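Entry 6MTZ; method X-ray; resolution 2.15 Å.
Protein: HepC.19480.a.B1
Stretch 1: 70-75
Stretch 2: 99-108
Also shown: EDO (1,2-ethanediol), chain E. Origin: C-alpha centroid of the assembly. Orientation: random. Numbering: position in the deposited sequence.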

# COMPACT_ATOMS: atom_id res chain seq x y z
N SER A 70 -0.79 -9.13 -10.93
CA SER A 70 0.63 -9.45 -11.09
C SER A 70 1.24 -9.79 -9.74
O SER A 70 0.92 -9.16 -8.73
CB SER A 70 1.41 -8.27 -11.71
OG SER A 70 1.15 -7.08 -10.99
N ASP A 71 2.11 -10.81 -9.74
CA ASP A 71 2.96 -11.16 -8.61
C ASP A 71 2.17 -11.72 -7.43
O ASP A 71 2.61 -11.64 -6.28
CB ASP A 71 3.80 -9.96 -8.15
CG ASP A 71 5.03 -10.37 -7.36
OD1 ASP A 71 5.54 -11.51 -7.60
OD2 ASP A 71 5.46 -9.58 -6.50
N LEU A 72 0.99 -12.26 -7.70
CA LEU A 72 0.16 -12.88 -6.68
C LEU A 72 -0.33 -14.20 -7.23
O LEU A 72 -0.62 -14.31 -8.43
CB LEU A 72 -1.02 -11.98 -6.32
CG LEU A 72 -0.70 -10.62 -5.70
CD1 LEU A 72 -1.85 -9.67 -5.97
CD2 LEU A 72 -0.46 -10.73 -4.20
N ASN A 73 -0.43 -15.21 -6.38
CA ASN A 73 -1.11 -16.42 -6.80
C ASN A 73 -2.45 -16.50 -6.10
O ASN A 73 -2.58 -16.08 -4.95
CB ASN A 73 -0.27 -17.68 -6.56
CG ASN A 73 -0.03 -17.97 -5.12
OD1 ASN A 73 0.37 -17.10 -4.35
ND2 ASN A 73 -0.26 -19.23 -4.73
N LEU A 74 -3.45 -16.97 -6.82
CA LEU A 74 -4.79 -17.12 -6.29
C LEU A 74 -5.03 -18.59 -5.99
O LEU A 74 -4.49 -19.47 -6.67
CB LEU A 74 -5.84 -16.61 -7.29
CG LEU A 74 -5.63 -15.21 -7.89
CD1 LEU A 74 -6.68 -14.89 -8.96
CD2 LEU A 74 -5.66 -14.15 -6.80
N ASN A 75 -5.80 -18.86 -4.94
CA ASN A 75 -6.26 -20.23 -4.78
C ASN A 75 -7.41 -20.49 -5.74
O ASN A 75 -7.96 -19.56 -6.36
CB ASN A 75 -6.69 -20.51 -3.34
CG ASN A 75 -7.41 -19.34 -2.71
OD1 ASN A 75 -8.51 -18.98 -3.12
ND2 ASN A 75 -6.79 -18.74 -1.70
N GLN A 99 -6.14 -10.62 -17.12
CA GLN A 99 -4.84 -11.25 -17.33
C GLN A 99 -4.10 -11.30 -16.00
O GLN A 99 -3.85 -10.26 -15.39
CB GLN A 99 -4.02 -10.48 -18.37
CG GLN A 99 -2.68 -11.12 -18.69
CD GLN A 99 -2.85 -12.49 -19.29
OE1 GLN A 99 -3.31 -12.63 -20.42
NE2 GLN A 99 -2.50 -13.53 -18.53
N LEU A 100 -3.77 -12.51 -15.55
CA LEU A 100 -2.94 -12.70 -14.37
C LEU A 100 -1.55 -13.12 -14.82
O LEU A 100 -1.41 -14.03 -15.64
CB LEU A 100 -3.55 -13.75 -13.42
CG LEU A 100 -2.83 -13.89 -12.06
CD1 LEU A 100 -3.80 -14.11 -10.90
CD2 LEU A 100 -1.77 -15.00 -12.05
N LEU A 101 -0.53 -12.45 -14.28
CA LEU A 101 0.87 -12.71 -14.58
C LEU A 101 1.60 -12.99 -13.28
O LEU A 101 1.58 -12.14 -12.38
CB LEU A 101 1.51 -11.51 -15.29
CG LEU A 101 0.77 -11.06 -16.54
CD1 LEU A 101 1.32 -9.73 -17.03
CD2 LEU A 101 0.84 -12.14 -17.65
N ASP A 102 2.26 -14.14 -13.18
CA ASP A 102 2.93 -14.48 -11.93
C ASP A 102 4.01 -15.53 -12.18
O ASP A 102 4.06 -16.16 -13.25
CB ASP A 102 1.94 -14.99 -10.87
CG ASP A 102 2.61 -15.29 -9.53
OD1 ASP A 102 3.42 -14.45 -9.10
OD2 ASP A 102 2.38 -16.37 -8.95
N HIS A 103 4.86 -15.73 -11.17
CA HIS A 103 6.01 -16.61 -11.27
C HIS A 103 6.15 -17.58 -10.09
O HIS A 103 7.21 -18.20 -9.95
CB HIS A 103 7.29 -15.78 -11.42
CG HIS A 103 7.72 -15.09 -10.16
ND1 HIS A 103 8.47 -15.71 -9.18
CD2 HIS A 103 7.52 -13.82 -9.73
CE1 HIS A 103 8.70 -14.86 -8.20
NE2 HIS A 103 8.14 -13.71 -8.51
N HIS A 104 5.12 -17.74 -9.26
CA HIS A 104 5.20 -18.54 -8.04
C HIS A 104 4.70 -19.96 -8.32
O HIS A 104 3.54 -20.16 -8.66
CB HIS A 104 4.36 -17.91 -6.91
CG HIS A 104 4.96 -16.67 -6.32
ND1 HIS A 104 4.73 -15.41 -6.84
CD2 HIS A 104 5.75 -16.49 -5.24
CE1 HIS A 104 5.37 -14.51 -6.11
NE2 HIS A 104 6.00 -15.14 -5.13
N ILE A 105 5.58 -20.95 -8.12
CA ILE A 105 5.25 -22.34 -8.42
C ILE A 105 4.08 -22.85 -7.58
O ILE A 105 3.46 -23.85 -7.96
CB ILE A 105 6.50 -23.24 -8.24
CG1 ILE A 105 6.30 -24.59 -8.92
CG2 ILE A 105 6.79 -23.47 -6.77
CD1 ILE A 105 5.97 -24.50 -10.40
N SER A 106 3.75 -22.19 -6.47
CA SER A 106 2.60 -22.61 -5.67
C SER A 106 1.30 -22.58 -6.46
O SER A 106 0.34 -23.27 -6.09
CB SER A 106 2.47 -21.74 -4.43
OG SER A 106 2.40 -20.36 -4.78
N GLY A 107 1.24 -21.81 -7.55
CA GLY A 107 0.00 -21.68 -8.29
C GLY A 107 -0.12 -22.58 -9.50
O GLY A 107 -1.02 -22.37 -10.33
N LYS A 108 0.75 -23.59 -9.62
CA LYS A 108 0.77 -24.44 -10.81
C LYS A 108 -0.60 -25.01 -11.14
O LYS A 108 -1.09 -24.87 -12.26
CB LYS A 108 1.79 -25.57 -10.64
C1 EDO E . 7.43 -20.12 -5.25
O1 EDO E . 8.60 -19.29 -5.28
C2 EDO E . 6.58 -19.74 -4.05
O2 EDO E . 5.24 -20.16 -4.31
O HOH W 1 -0.48 -12.55 -10.11

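The two stretches meet at the end of a parallel pairing, where Ser70 lies beside Leu101 with their CA atoms 4.8 Å apart and their side chains on the same face of the sheet. One direct backbone hydrogen bond joins them, from Asp71 N to Leu101 O (3.0 Å, 156° at the hydrogen). The same carbonyl oxygen receives a CA-H...O contact from Ser70, with Ser70 CA 3.1 Å from Leu101 O. A water extends the pairing: it accepts from Leu72 N (2.8 Å from N to the water oxygen) and donates to Leu101 O (3.1 Å from O to the water oxygen), so Leu101 O takes direct contacts from Ser70 and Asp71 and is linked to Leu72 through the water. Beyond this point the first stretch continues without regular structure; Asp71 has positive phi (69°), and its CA-to-CB bond points away from the second stretch.

The polar side chains are organised around Asp102, which points toward the first stretch in a t rotamer. Its carboxylate is held from within its own stretch by His104, which donates from ND1 to Asp102 OD1 (2.8 Å) and from its backbone N to Asp102 OD2 (3.1 Å). Aspartate suits this place because its two oxygens can serve the ring and the main chain of one residue together. Asp102 OD1 also packs 3.4 Å from Asp71 CA, while Asp102 CG lies 3.6 Å from Leu72 O. Although its CB points away, the end of Asp71 comes back toward the histidines: Asp71 OD1 lies 3.5 Å from His103 NE2 and 3.4 Å from His104 CE1, the latter approach being at the ring edge. The two carboxylates are close as well, with Asp71 OD1 3.9 Å from Asp102 OD1, a like-charge proximity beside these imidazoles.

Apolar packing is centred on Leu74 and Leu100, whose CD1 atoms are 3.6 Å apart. Both CA-to-CB bonds point sideways, but the branched side chains reach far enough to meet in a buried contact. Leu100 CD2 also lies 3.9 Å from Leu72 O.

Farther along, Asn73 points toward the turn containing Ser106 and Gly107. Asn73 ND2 comes within 2.9 Å of Ser106 OG, but the poor angle rules out a hydrogen bond; Ser106 OG instead donates to O2 of the ethanediol (2.9 Å). The absence of a side chain matters at Gly107, since a CB there would sit a tight 3.4 Å from Asn73 CB. Altogether, the contact buries 465 Å², summed over both stretches.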